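Epidermin decarboxylase (Staphylococcus epidermidis, PDB 1G63) catalyses the FMN-dependent oxidative decarboxylation of the C-terminal cysteine of the epidermin precursor, forming a carbon-carbon double bond, and assembles as a homododecamer. Local coordinates at residues N19-E24 with I160-I165; Q27-V32 with H74-V79; K89-I94 with D131-N136; N69-H74 with Y107-I112. All blocks are in the same frame, centred on the assembly; numbering follows the deposited sequence.

From the N terminus, helix 18-25 opens contact 1, whose loop closes only at 160-165, near the C-terminal end; the other three contacts all lie within that span. Contact 2 runs from the turn after the same helix to strand 76-82. Contact 4 begins on helix 67-72, before contact 2 has closed, shares His74 with it and ends beside strand 110-114, so the two cross. Contact 3, from helix 84-91 to helix 124-134, opens after contact 2 closes and crosses contact 4. Strands 76-82 and 110-114 are neighbours in the parallel sheet and join contacts 2 and 4; Leu133 packing on Ile112 brings contact 3 against that sheet.

Contact 1 (N19-E24 with I160-I165); sequences NHYIVE and ITMPNI
The ring of Tyr21 presents its edge to 160-165: Pro163 O lies near the ring plane on the CE2 side of the hydroxyl, 3.4 Å from both CE2 and CZ of Tyr21. No atom of 160-165 is stacked over either ring face. In this Rossmann-like flavoprotein, the contact joins helix 18-25, which follows the first strand of the parallel sheet, to the linker between the antiparallel hairpin of strands 144-149 and 156-161 and helix 165-172.

The bond that makes the link is Tyr21 OH to Pro163 O, 2.7 Å. The hydroxyl is the donor, the C=O...donor angle is 141°, and OH is tilted 16° from the carbonyl plane. Tyr21 gets there because its CG is anti to the carbonyl carbon (chi1 -73°), which lets the long side chain span the gap from the helix. Met162 crosses Tyr21 at about a right angle, with its CB 3.4 Å from the hydroxyl OH, while CD of the Pro163 ring lies 3.5 Å from the same oxygen. The tyrosine hydroxyl is therefore bordered by carbon as well as by its acceptor.

One turn further along the helix, the Glu24 side chain, bent at chi2, crosses Ile165 at a slant; Ile165 is the first residue of helix 165-172, whose N-cap is Asn164: Asn164 OD1 accepts from Glu166 N. Beyond the contact, His20 meets His20 of a second subunit, and Met162 also touches Asn115, a residue of the FMN pocket. At the outer end of the Glu24 side chain, the carboxylate oxygen OE1 lies 3.7 Å from Ile165 CG2.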
loop_
_atom_site.group_PDB
_atom_site.type_symbol
_atom_site.label_atom_id
_atom_site.label_comp_id
_atom_site.label_asym_id
_atom_site.label_seq_id
_atom_site.Cartn_x
_atom_site.Cartn_y
_atom_site.Cartn_z
ATOM N N ASN B 19 -15.551 -4.103 29.094
ATOM C CA ASN B 19 -16.949 -4.175 28.700
ATOM C C ASN B 19 -17.855 -4.498 29.882
ATOM O O ASN B 19 -18.989 -4.028 29.942
ATOM C CB ASN B 19 -17.141 -5.218 27.591
ATOM C CG ASN B 19 -16.633 -6.598 27.984
ATOM O OD1 ASN B 19 -15.425 -6.813 28.133
ATOM N ND2 ASN B 19 -17.558 -7.541 28.157
ATOM N N HIS B 20 -17.356 -5.290 30.827
ATOM C CA HIS B 20 -18.137 -5.657 32.004
ATOM C C HIS B 20 -18.477 -4.439 32.856
ATOM O O HIS B 20 -19.586 -4.322 33.370
ATOM C CB HIS B 20 -17.380 -6.669 32.863
ATOM C CG HIS B 20 -17.199 -8.000 32.211
ATOM N ND1 HIS B 20 -18.248 -8.714 31.673
ATOM C CD2 HIS B 20 -16.092 -8.759 32.026
ATOM C CE1 HIS B 20 -17.795 -9.855 31.185
ATOM N NE2 HIS B 20 -16.490 -9.906 31.388
ATOM N N TYR B 21 -17.515 -3.538 33.015
ATOM C CA TYR B 21 -17.744 -2.343 33.807
ATOM C C TYR B 21 -18.775 -1.445 33.142
ATOM O O TYR B 21 -19.622 -0.858 33.815
ATOM C CB TYR B 21 -16.444 -1.556 33.997
ATOM C CG TYR B 21 -15.462 -2.187 34.952
ATOM C CD1 TYR B 21 -14.587 -3.183 34.531
ATOM C CD2 TYR B 21 -15.419 -1.794 36.286
ATOM C CE1 TYR B 21 -13.687 -3.772 35.418
ATOM C CE2 TYR B 21 -14.525 -2.378 37.183
ATOM C CZ TYR B 21 -13.663 -3.365 36.741
ATOM O OH TYR B 21 -12.775 -3.939 37.623
ATOM N N ILE B 22 -18.703 -1.348 31.818
ATOM C CA ILE B 22 -19.609 -0.496 31.064
ATOM C C ILE B 22 -21.075 -0.818 31.301
ATOM O O ILE B 22 -21.842 0.031 31.760
ATOM C CB ILE B 22 -19.312 -0.584 29.561
ATOM C CG1 ILE B 22 -17.886 -0.101 29.299
ATOM C CG2 ILE B 22 -20.314 0.251 28.782
ATOM C CD1 ILE B 22 -17.423 -0.274 27.863
ATOM N N VAL B 23 -21.463 -2.047 30.987
ATOM C CA VAL B 23 -22.850 -2.459 31.158
ATOM C C VAL B 23 -23.322 -2.259 32.601
ATOM O O VAL B 23 -24.468 -1.875 32.849
ATOM C CB VAL B 23 -23.036 -3.937 30.740
ATOM C CG1 VAL B 23 -22.020 -4.811 31.457
ATOM C CG2 VAL B 23 -24.463 -4.391 31.043
ATOM N N GLU B 24 -22.425 -2.507 33.548
ATOM C CA GLU B 24 -22.737 -2.356 34.963
ATOM C C GLU B 24 -22.966 -0.883 35.322
ATOM O O GLU B 24 -23.958 -0.535 35.962
ATOM C CB GLU B 24 -21.591 -2.920 35.803
ATOM C CG GLU B 24 -21.966 -3.194 37.243
ATOM C CD GLU B 24 -22.716 -4.498 37.413
ATOM O OE1 GLU B 24 -23.241 -4.741 38.520
ATOM O OE2 GLU B 24 -22.770 -5.283 36.444
ATOM N N ILE B 160 -2.125 -7.313 42.991
ATOM C CA ILE B 160 -3.173 -6.299 42.950
ATOM C C ILE B 160 -4.272 -6.848 42.030
ATOM O O ILE B 160 -3.999 -7.610 41.103
ATOM C CB ILE B 160 -2.651 -4.894 42.440
ATOM C CG1 ILE B 160 -2.748 -4.800 40.927
ATOM C CG2 ILE B 160 -1.216 -4.639 42.897
ATOM C CD1 ILE B 160 -3.975 -4.084 40.461
ATOM N N THR B 161 -5.517 -6.492 42.310
ATOM C CA THR B 161 -6.628 -6.972 41.503
ATOM C C THR B 161 -7.523 -5.838 41.030
ATOM O O THR B 161 -7.408 -4.708 41.484
ATOM C CB THR B 161 -7.507 -7.964 42.295
ATOM O OG1 THR B 161 -8.062 -7.306 43.440
ATOM C CG2 THR B 161 -6.687 -9.151 42.751
ATOM N N MET B 162 -8.423 -6.157 40.113
ATOM C CA MET B 162 -9.353 -5.168 39.593
ATOM C C MET B 162 -10.432 -4.826 40.630
ATOM O O MET B 162 -10.878 -5.684 41.398
ATOM C CB MET B 162 -9.992 -5.683 38.292
ATOM C CG MET B 162 -9.061 -5.641 37.063
ATOM S SD MET B 162 -8.850 -3.990 36.295
ATOM C CE MET B 162 -7.852 -3.278 37.414
ATOM N N PRO B 163 -10.864 -3.556 40.661
ATOM C CA PRO B 163 -11.890 -3.093 41.599
ATOM C C PRO B 163 -13.275 -3.672 41.294
ATOM O O PRO B 163 -13.682 -3.750 40.135
ATOM C CB PRO B 163 -11.889 -1.574 41.407
ATOM C CG PRO B 163 -10.612 -1.274 40.665
ATOM C CD PRO B 163 -10.442 -2.459 39.775
ATOM N N ASN B 164 -13.995 -4.069 42.338
ATOM C CA ASN B 164 -15.354 -4.580 42.193
ATOM C C ASN B 164 -16.182 -3.351 41.773
ATOM O O ASN B 164 -15.812 -2.222 42.092
ATOM C CB ASN B 164 -15.819 -5.146 43.544
ATOM C CG ASN B 164 -17.297 -5.499 43.565
ATOM O OD1 ASN B 164 -18.160 -4.620 43.690
ATOM N ND2 ASN B 164 -17.601 -6.793 43.442
ATOM N N ILE B 165 -17.283 -3.549 41.053
ATOM C CA ILE B 165 -18.092 -2.413 40.604
ATOM C C ILE B 165 -18.659 -1.600 41.772
ATOM O O ILE B 165 -18.937 -0.407 41.642
ATOM C CB ILE B 165 -19.227 -2.881 39.657
ATOM C CG1 ILE B 165 -19.545 -1.778 38.643
ATOM C CG2 ILE B 165 -20.455 -3.272 40.444
ATOM C CD1 ILE B 165 -20.209 -0.553 39.207
#

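Contact 2 (Q27-V32 with H74-V79)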
loop_
_atom_site.group_PDB
_atom_site.type_symbol
_atom_site.label_atom_id
_atom_site.label_comp_id
_atom_site.label_asym_id
_atom_site.label_seq_id
_atom_site.Cartn_x
_atom_site.Cartn_y
_atom_site.Cartn_z
ATOM N N GLN B 27 -26.105 1.484 34.472
ATOM C CA GLN B 27 -27.279 1.478 35.323
ATOM C C GLN B 27 -27.295 2.580 36.368
ATOM O O GLN B 27 -28.333 2.846 36.967
ATOM C CB GLN B 27 -27.401 0.127 36.018
ATOM C CG GLN B 27 -27.475 -1.045 35.063
ATOM C CD GLN B 27 -27.640 -2.363 35.790
ATOM O OE1 GLN B 27 -26.812 -2.735 36.627
ATOM N NE2 GLN B 27 -28.716 -3.082 35.477
ATOM N N HIS B 28 -26.157 3.228 36.592
ATOM C CA HIS B 28 -26.096 4.287 37.592
ATOM C C HIS B 28 -25.832 5.673 37.011
ATOM O O HIS B 28 -26.076 6.677 37.676
ATOM C CB HIS B 28 -25.023 3.970 38.640
ATOM C CG HIS B 28 -25.185 2.632 39.292
ATOM N ND1 HIS B 28 -24.938 1.446 38.633
ATOM C CD2 HIS B 28 -25.556 2.293 40.549
ATOM C CE1 HIS B 28 -25.145 0.434 39.457
ATOM N NE2 HIS B 28 -25.521 0.920 40.627
ATOM N N PHE B 29 -25.336 5.734 35.778
ATOM C CA PHE B 29 -25.037 7.023 35.151
ATOM C C PHE B 29 -25.788 7.224 33.840
ATOM O O PHE B 29 -25.880 6.308 33.021
ATOM C CB PHE B 29 -23.526 7.162 34.916
ATOM C CG PHE B 29 -22.701 7.007 36.168
ATOM C CD1 PHE B 29 -22.377 5.745 36.652
ATOM C CD2 PHE B 29 -22.274 8.128 36.879
ATOM C CE1 PHE B 29 -21.639 5.594 37.830
ATOM C CE2 PHE B 29 -21.540 7.993 38.056
ATOM C CZ PHE B 29 -21.222 6.719 38.533
ATOM N N ASP B 30 -26.320 8.432 33.655
ATOM C CA ASP B 30 -27.091 8.786 32.460
ATOM C C ASP B 30 -26.456 8.240 31.198
ATOM O O ASP B 30 -27.123 7.681 30.331
ATOM C CB ASP B 30 -27.215 10.306 32.352
ATOM C CG ASP B 30 -27.977 10.914 33.514
ATOM O OD1 ASP B 30 -27.856 12.138 33.727
ATOM O OD2 ASP B 30 -28.700 10.170 34.212
ATOM N N GLU B 31 -25.150 8.423 31.105
ATOM C CA GLU B 31 -24.370 7.951 29.976
ATOM C C GLU B 31 -23.021 7.469 30.480
ATOM O O GLU B 31 -22.526 7.932 31.512
ATOM C CB GLU B 31 -24.145 9.085 28.966
ATOM C CG GLU B 31 -25.187 9.194 27.873
ATOM C CD GLU B 31 -24.859 10.279 26.861
ATOM O OE1 GLU B 31 -23.673 10.422 26.499
ATOM O OE2 GLU B 31 -25.786 10.986 26.412
ATOM N N VAL B 32 -22.444 6.518 29.761
ATOM C CA VAL B 32 -21.124 6.009 30.082
ATOM C C VAL B 32 -20.430 5.877 28.734
ATOM O O VAL B 32 -20.749 5.005 27.928
ATOM C CB VAL B 32 -21.183 4.662 30.817
ATOM C CG1 VAL B 32 -22.149 3.751 30.131
ATOM C CG2 VAL B 32 -19.794 4.033 30.865
ATOM N N HIS B 74 -18.934 15.732 30.747
ATOM C CA HIS B 74 -18.971 14.695 31.769
ATOM C C HIS B 74 -18.818 15.217 33.194
ATOM O O HIS B 74 -18.137 16.204 33.444
ATOM C CB HIS B 74 -17.884 13.637 31.506
ATOM C CG HIS B 74 -18.037 12.917 30.203
ATOM N ND1 HIS B 74 -17.579 13.430 29.007
ATOM C CD2 HIS B 74 -18.620 11.732 29.903
ATOM C CE1 HIS B 74 -17.873 12.595 28.028
ATOM N NE2 HIS B 74 -18.505 11.556 28.544
ATOM N N GLU B 75 -19.461 14.534 34.129
ATOM C CA GLU B 75 -19.383 14.907 35.531
ATOM C C GLU B 75 -18.295 14.086 36.216
ATOM O O GLU B 75 -17.692 14.526 37.190
ATOM C CB GLU B 75 -20.737 14.676 36.211
ATOM C CG GLU B 75 -21.791 15.729 35.855
ATOM C CD GLU B 75 -23.138 15.467 36.527
ATOM O OE1 GLU B 75 -23.180 15.325 37.770
ATOM O OE2 GLU B 75 -24.160 15.403 35.809
ATOM N N TYR B 76 -18.045 12.893 35.693
ATOM C CA TYR B 76 -17.023 12.021 36.248
ATOM C C TYR B 76 -16.131 11.470 35.144
ATOM O O TYR B 76 -16.606 11.082 34.079
ATOM C CB TYR B 76 -17.658 10.847 36.997
ATOM C CG TYR B 76 -18.824 11.223 37.870
ATOM C CD1 TYR B 76 -20.089 11.421 37.324
ATOM C CD2 TYR B 76 -18.668 11.385 39.247
ATOM C CE1 TYR B 76 -21.172 11.770 38.124
ATOM C CE2 TYR B 76 -19.742 11.734 40.058
ATOM C CZ TYR B 76 -20.995 11.926 39.490
ATOM O OH TYR B 76 -22.076 12.273 40.281
ATOM N N ILE B 77 -14.833 11.441 35.410
ATOM C CA ILE B 77 -13.865 10.916 34.464
ATOM C C ILE B 77 -13.014 9.892 35.201
ATOM O O ILE B 77 -12.288 10.228 36.134
ATOM C CB ILE B 77 -12.963 12.029 33.900
ATOM C CG1 ILE B 77 -13.821 13.062 33.172
ATOM C CG2 ILE B 77 -11.932 11.432 32.942
ATOM C CD1 ILE B 77 -13.043 14.244 32.630
ATOM N N LEU B 78 -13.126 8.637 34.785
ATOM C CA LEU B 78 -12.379 7.555 35.402
ATOM C C LEU B 78 -11.300 7.047 34.465
ATOM O O LEU B 78 -11.515 6.923 33.261
ATOM C CB LEU B 78 -13.302 6.371 35.726
ATOM C CG LEU B 78 -14.374 6.434 36.815
ATOM C CD1 LEU B 78 -15.292 7.634 36.615
ATOM C CD2 LEU B 78 -15.158 5.142 36.784
ATOM N N VAL B 79 -10.128 6.766 35.009
ATOM C CA VAL B 79 -9.077 6.191 34.203
ATOM C C VAL B 79 -9.066 4.764 34.753
ATOM O O VAL B 79 -8.540 4.484 35.833
ATOM C CB VAL B 79 -7.736 6.928 34.390
ATOM C CG1 VAL B 79 -7.413 7.040 35.838
ATOM C CG2 VAL B 79 -6.629 6.194 33.637
#
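Phe29 and Tyr76 form a T-shaped, edge-to-face aromatic pair, which fastens the turn between helix 18-25 and strand 32-36 of the Rossmann-like fold to the start of strand 76-82. Phenylalanine supplies the edge and tyrosine the face. The ring centroids are 5.3 Å apart and the planes stand at 75°. Phe29 CE2 lies 3.8 Å from both Tyr76 CD1 and CE1, facing the bond between them, and sits above the tyrosine ring toward its rim instead of over the middle. Its neighbour CD2 follows slightly farther off, so one side of the phenylalanine ring does the touching.

Both residues start their side chains toward the opposite segment. Each has CG anti to its carbonyl carbon (chi1 -56° for Phe29, -43° for Tyr76), and the two side chains meet at about a right angle.

Strand 5-9 lies between strands 32-36 and 76-82 in the sheet, and its Leu5 touches Phe29. Helix 165-172 supplies more of the surroundings: Leu169 packs on Phe29 and Val172 on Tyr76. Backbone hydrogen bonds of Tyr76 with Leu6 and of Glu31 with Leu5 hold both segments to the central strand. Within the aromatic pair these neighbours enclose, Tyr76 CE1 lies at the edge of the phenylalanine ring and in its plane, 4.0 Å from Phe29 CD2.

Contact 3 (K89-I94 with D131-N136); sequences KIANGI and DLLKNN
Leu133 swings its CG anti to the carbonyl carbon (chi1 -71°), and this carries the isobutyl group onto the last turn of helix 84-91. There CD2 comes 3.6 Å from Ala91 CA, and CG lies 3.9 Å from Ala91 CB. Leu132 takes the other course, with CG anti to its backbone N (chi1 -172°), and sends CD2 to 3.7 Å from Ala91 O. Ala91 is thus met by two consecutive leucines, one at its methyl and alpha carbon and the other at its carbonyl. Ile90 crosses Leu133 at about a right angle, its CG2 branch 4.0 Å from Leu133 CD2.

The contact packs the C-terminal ends of two helices, 84-91 and 124-134, of the Rossmann-like fold. A Schellman motif ends the first: Gly93, at positive phi, gives Gly93 N to Ile90 O, and Ile94 N bonds to Lys89 O. At the end of the second, the side chain of Asn136 turns back to the helix, its ND2 donating to Leu132 O at 2.7 Å with the acceptor close to the amide plane. Ile112 of strand 110-114 lies against Leu133, and Phe125 of a third subunit packs on the same leucine.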
loop_
_atom_site.group_PDB
_atom_site.type_symbol
_atom_site.label_atom_id
_atom_site.label_comp_id
_atom_site.label_asym_id
_atom_site.label_seq_id
_atom_site.Cartn_x
_atom_site.Cartn_y
_atom_site.Cartn_z
ATOM N N LYS B 89 2.301 10.089 33.579
ATOM C CA LYS B 89 2.178 11.176 32.612
ATOM C C LYS B 89 1.248 12.252 33.183
ATOM O O LYS B 89 1.550 13.437 33.143
ATOM C CB LYS B 89 1.591 10.665 31.294
ATOM C CG LYS B 89 2.573 9.972 30.368
ATOM C CD LYS B 89 1.862 9.583 29.087
ATOM C CE LYS B 89 2.829 9.169 27.992
ATOM N NZ LYS B 89 2.077 8.857 26.756
ATOM N N ILE B 90 0.105 11.828 33.708
ATOM C CA ILE B 90 -0.845 12.771 34.273
ATOM C C ILE B 90 -0.198 13.577 35.397
ATOM O O ILE B 90 -0.349 14.792 35.463
ATOM C CB ILE B 90 -2.084 12.048 34.818
ATOM C CG1 ILE B 90 -2.800 11.336 33.672
ATOM C CG2 ILE B 90 -3.007 13.046 35.512
ATOM C CD1 ILE B 90 -3.987 10.498 34.099
ATOM N N ALA B 91 0.529 12.889 36.272
ATOM C CA ALA B 91 1.208 13.536 37.386
ATOM C C ALA B 91 2.187 14.617 36.908
ATOM O O ALA B 91 2.398 15.611 37.606
ATOM C CB ALA B 91 1.951 12.492 38.216
ATOM N N ASN B 92 2.793 14.414 35.735
ATOM C CA ASN B 92 3.744 15.375 35.197
ATOM C C ASN B 92 3.145 16.307 34.141
ATOM O O ASN B 92 3.860 17.070 33.506
ATOM C CB ASN B 92 4.965 14.670 34.604
ATOM C CG ASN B 92 5.851 14.039 35.660
ATOM O OD1 ASN B 92 5.757 12.839 35.929
ATOM N ND2 ASN B 92 6.720 14.847 36.267
ATOM N N GLY B 93 1.834 16.250 33.961
ATOM C CA GLY B 93 1.183 17.121 32.998
ATOM C C GLY B 93 1.441 16.767 31.546
ATOM O O GLY B 93 1.162 17.552 30.636
ATOM N N ILE B 94 1.983 15.582 31.306
ATOM C CA ILE B 94 2.249 15.171 29.941
ATOM C C ILE B 94 0.969 14.711 29.281
ATOM O O ILE B 94 0.304 13.791 29.760
ATOM C CB ILE B 94 3.293 14.065 29.911
ATOM C CG1 ILE B 94 4.620 14.654 30.373
ATOM C CG2 ILE B 94 3.442 13.485 28.505
ATOM C CD1 ILE B 94 5.640 13.640 30.557
ATOM N N ASP B 131 1.591 10.322 45.126
ATOM C CA ASP B 131 1.465 11.235 46.250
ATOM C C ASP B 131 1.169 12.613 45.680
ATOM O O ASP B 131 0.268 13.318 46.147
ATOM C CB ASP B 131 2.762 11.276 47.055
ATOM C CG ASP B 131 3.017 9.993 47.830
ATOM O OD1 ASP B 131 4.186 9.776 48.240
ATOM O OD2 ASP B 131 2.055 9.209 48.038
ATOM N N LEU B 132 1.921 12.986 44.654
ATOM C CA LEU B 132 1.737 14.279 44.024
ATOM C C LEU B 132 0.292 14.471 43.550
ATOM O O LEU B 132 -0.305 15.533 43.736
ATOM C CB LEU B 132 2.699 14.425 42.847
ATOM C CG LEU B 132 2.762 15.801 42.188
ATOM C CD1 LEU B 132 3.121 16.858 43.218
ATOM C CD2 LEU B 132 3.801 15.769 41.076
ATOM N N LEU B 133 -0.270 13.432 42.944
ATOM C CA LEU B 133 -1.637 13.494 42.443
ATOM C C LEU B 133 -2.647 13.682 43.568
ATOM O O LEU B 133 -3.555 14.510 43.477
ATOM C CB LEU B 133 -1.968 12.219 41.664
ATOM C CG LEU B 133 -1.287 12.043 40.302
ATOM C CD1 LEU B 133 -1.473 10.612 39.823
ATOM C CD2 LEU B 133 -1.852 13.032 39.306
ATOM N N LYS B 134 -2.482 12.901 44.629
ATOM C CA LYS B 134 -3.372 12.972 45.781
ATOM C C LYS B 134 -3.316 14.336 46.481
ATOM O O LYS B 134 -4.349 14.894 46.849
ATOM C CB LYS B 134 -3.027 11.857 46.772
ATOM C CG LYS B 134 -3.418 10.479 46.293
ATOM C CD LYS B 134 -3.051 9.408 47.308
ATOM C CE LYS B 134 -3.643 8.070 46.911
ATOM N NZ LYS B 134 -3.291 6.977 47.858
ATOM N N ASN B 135 -2.112 14.869 46.652
ATOM C CA ASN B 135 -1.941 16.158 47.304
ATOM C C ASN B 135 -2.390 17.295 46.401
ATOM O O ASN B 135 -2.178 18.458 46.715
ATOM C CB ASN B 135 -0.475 16.369 47.692
ATOM C CG ASN B 135 0.008 15.364 48.725
ATOM O OD1 ASN B 135 1.207 15.277 49.007
ATOM N ND2 ASN B 135 -0.923 14.602 49.300
ATOM N N ASN B 136 -3.009 16.959 45.279
ATOM C CA ASN B 136 -3.474 17.970 44.343
ATOM C C ASN B 136 -4.904 17.751 43.883
ATOM O O ASN B 136 -5.277 18.150 42.783
ATOM C CB ASN B 136 -2.535 18.045 43.141
ATOM C CG ASN B 136 -1.301 18.881 43.424
ATOM O OD1 ASN B 136 -1.377 20.109 43.505
ATOM N ND2 ASN B 136 -0.160 18.220 43.587
#

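Contact 4 (N69-H74 with Y107-I112)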
loop_
_atom_site.group_PDB
_atom_site.type_symbol
_atom_site.label_atom_id
_atom_site.label_comp_id
_atom_site.label_asym_id
_atom_site.label_seq_id
_atom_site.Cartn_x
_atom_site.Cartn_y
_atom_site.Cartn_z
ATOM N N ASN B 69 -14.682 20.128 25.185
ATOM C CA ASN B 69 -16.086 19.753 25.161
ATOM C C ASN B 69 -16.277 18.387 25.801
ATOM O O ASN B 69 -17.253 18.165 26.515
ATOM C CB ASN B 69 -16.602 19.723 23.726
ATOM C CG ASN B 69 -16.766 21.110 23.140
ATOM O OD1 ASN B 69 -16.985 21.263 21.938
ATOM N ND2 ASN B 69 -16.670 22.136 23.993
ATOM N N ILE B 70 -15.349 17.471 25.542
ATOM C CA ILE B 70 -15.436 16.140 26.122
ATOM C C ILE B 70 -15.464 16.253 27.648
ATOM O O ILE B 70 -16.270 15.610 28.312
ATOM C CB ILE B 70 -14.242 15.259 25.675
ATOM C CG1 ILE B 70 -14.353 14.981 24.171
ATOM C CG2 ILE B 70 -14.222 13.944 26.457
ATOM C CD1 ILE B 70 -13.200 14.179 23.588
ATOM N N VAL B 71 -14.598 17.098 28.197
ATOM C CA VAL B 71 -14.527 17.288 29.632
ATOM C C VAL B 71 -15.781 17.955 30.205
ATOM O O VAL B 71 -16.285 17.541 31.249
ATOM C CB VAL B 71 -13.275 18.114 30.009
ATOM C CG1 VAL B 71 -13.327 18.520 31.484
ATOM C CG2 VAL B 71 -12.015 17.283 29.732
ATOM N N GLU B 72 -16.287 18.978 29.523
ATOM C CA GLU B 72 -17.482 19.676 29.991
ATOM C C GLU B 72 -18.717 18.783 29.908
ATOM O O GLU B 72 -19.665 18.952 30.672
ATOM C CB GLU B 72 -17.721 20.950 29.173
ATOM C CG GLU B 72 -16.546 21.916 29.182
ATOM C CD GLU B 72 -16.833 23.220 28.451
ATOM O OE1 GLU B 72 -17.367 23.170 27.313
ATOM O OE2 GLU B 72 -16.510 24.294 29.014
ATOM N N ASN B 73 -18.689 17.820 28.992
ATOM C CA ASN B 73 -19.803 16.903 28.789
ATOM C C ASN B 73 -19.898 15.802 29.840
ATOM O O ASN B 73 -20.837 15.011 29.829
ATOM C CB ASN B 73 -19.699 16.261 27.404
ATOM C CG ASN B 73 -20.905 15.405 27.065
ATOM O OD1 ASN B 73 -20.781 14.361 26.408
ATOM N ND2 ASN B 73 -22.087 15.848 27.494
ATOM N N HIS B 74 -18.934 15.732 30.747
ATOM C CA HIS B 74 -18.971 14.695 31.769
ATOM C C HIS B 74 -18.818 15.217 33.194
ATOM O O HIS B 74 -18.137 16.204 33.444
ATOM C CB HIS B 74 -17.884 13.637 31.506
ATOM C CG HIS B 74 -18.037 12.917 30.203
ATOM N ND1 HIS B 74 -17.579 13.430 29.007
ATOM C CD2 HIS B 74 -18.620 11.732 29.903
ATOM C CE1 HIS B 74 -17.873 12.595 28.028
ATOM N NE2 HIS B 74 -18.505 11.556 28.544
ATOM N N TYR B 107 -8.695 17.440 35.464
ATOM C CA TYR B 107 -8.106 16.957 36.714
ATOM C C TYR B 107 -9.051 17.053 37.913
ATOM O O TYR B 107 -8.941 16.277 38.864
ATOM C CB TYR B 107 -6.812 17.721 37.033
ATOM C CG TYR B 107 -6.997 19.209 37.271
ATOM C CD1 TYR B 107 -7.331 20.065 36.224
ATOM C CD2 TYR B 107 -6.844 19.757 38.548
ATOM C CE1 TYR B 107 -7.508 21.434 36.436
ATOM C CE2 TYR B 107 -7.020 21.129 38.771
ATOM C CZ TYR B 107 -7.351 21.960 37.709
ATOM O OH TYR B 107 -7.524 23.313 37.905
ATOM N N GLN B 108 -9.984 17.997 37.867
ATOM C CA GLN B 108 -10.933 18.180 38.959
ATOM C C GLN B 108 -12.035 17.119 39.033
ATOM O O GLN B 108 -12.638 16.942 40.085
ATOM C CB GLN B 108 -11.542 19.577 38.871
ATOM C CG GLN B 108 -10.515 20.677 39.115
ATOM C CD GLN B 108 -11.014 22.069 38.761
ATOM O OE1 GLN B 108 -11.273 22.379 37.590
ATOM N NE2 GLN B 108 -11.150 22.920 39.774
ATOM N N LYS B 109 -12.288 16.410 37.932
ATOM C CA LYS B 109 -13.323 15.367 37.894
ATOM C C LYS B 109 -12.677 13.990 37.712
ATOM O O LYS B 109 -13.358 13.012 37.385
ATOM C CB LYS B 109 -14.268 15.570 36.706
ATOM C CG LYS B 109 -14.760 16.971 36.473
ATOM C CD LYS B 109 -15.573 17.026 35.185
ATOM C CE LYS B 109 -16.056 18.432 34.904
ATOM N NZ LYS B 109 -16.825 18.497 33.648
ATOM N N LEU B 110 -11.371 13.921 37.933
ATOM C CA LEU B 110 -10.623 12.692 37.725
ATOM C C LEU B 110 -10.555 11.662 38.857
ATOM O O LEU B 110 -10.290 11.995 40.010
ATOM C CB LEU B 110 -9.201 13.067 37.297
ATOM C CG LEU B 110 -8.379 12.096 36.459
ATOM C CD1 LEU B 110 -9.125 11.761 35.177
ATOM C CD2 LEU B 110 -7.038 12.736 36.158
ATOM N N PHE B 111 -10.788 10.404 38.500
ATOM C CA PHE B 111 -10.717 9.283 39.440
ATOM C C PHE B 111 -9.826 8.192 38.826
ATOM O O PHE B 111 -10.150 7.614 37.788
ATOM C CB PHE B 111 -12.109 8.708 39.715
ATOM C CG PHE B 111 -13.066 9.692 40.339
ATOM C CD1 PHE B 111 -13.705 10.655 39.557
ATOM C CD2 PHE B 111 -13.320 9.660 41.710
ATOM C CE1 PHE B 111 -14.582 11.569 40.125
ATOM C CE2 PHE B 111 -14.197 10.574 42.293
ATOM C CZ PHE B 111 -14.830 11.532 41.496
ATOM N N ILE B 112 -8.706 7.910 39.479
ATOM C CA ILE B 112 -7.761 6.922 38.982
ATOM C C ILE B 112 -7.786 5.556 39.671
ATOM O O ILE B 112 -7.694 5.469 40.894
ATOM C CB ILE B 112 -6.329 7.490 39.061
ATOM C CG1 ILE B 112 -6.242 8.773 38.230
ATOM C CG2 ILE B 112 -5.322 6.445 38.596
ATOM C CD1 ILE B 112 -4.904 9.462 38.308
#
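Lys109 reaches across to the end of helix 67-72 and gives its ammonium to two backbone carbonyls, Val71 O and His74 O, each 2.6 Å from NZ. The two bonds differ in direction. His74 O is met almost head-on, with a C=O...donor angle of 171°, whereas NZ lies above the carbonyl plane of Val71, 36° out of it. Val71 O is shared: His74 N approaches from the opposite face, 3.2 Å away, so this oxygen is gripped from both sides.

The lysine chain is extended beyond CG, and its aliphatic part lies alongside the acceptors, CD being 3.2 Å from His74 O. Close by, the His74 ring is fixed by its two nitrogens. ND1 donates to Ile70 O at 2.6 Å, with that oxygen lying in the ring plane, and NE2 bonds to Asn33 OD1. Ile70, Val71 and His74 thus all have their carbonyls engaged where the helix runs out.

Lys109 itself sits just before strand 110-114, so the lysine joins a helix end to the neighbouring part of the parallel sheet. The same helix begins with the active-site His67, and its packing against strands is the alpha/beta layering of a Rossmann-like flavoprotein.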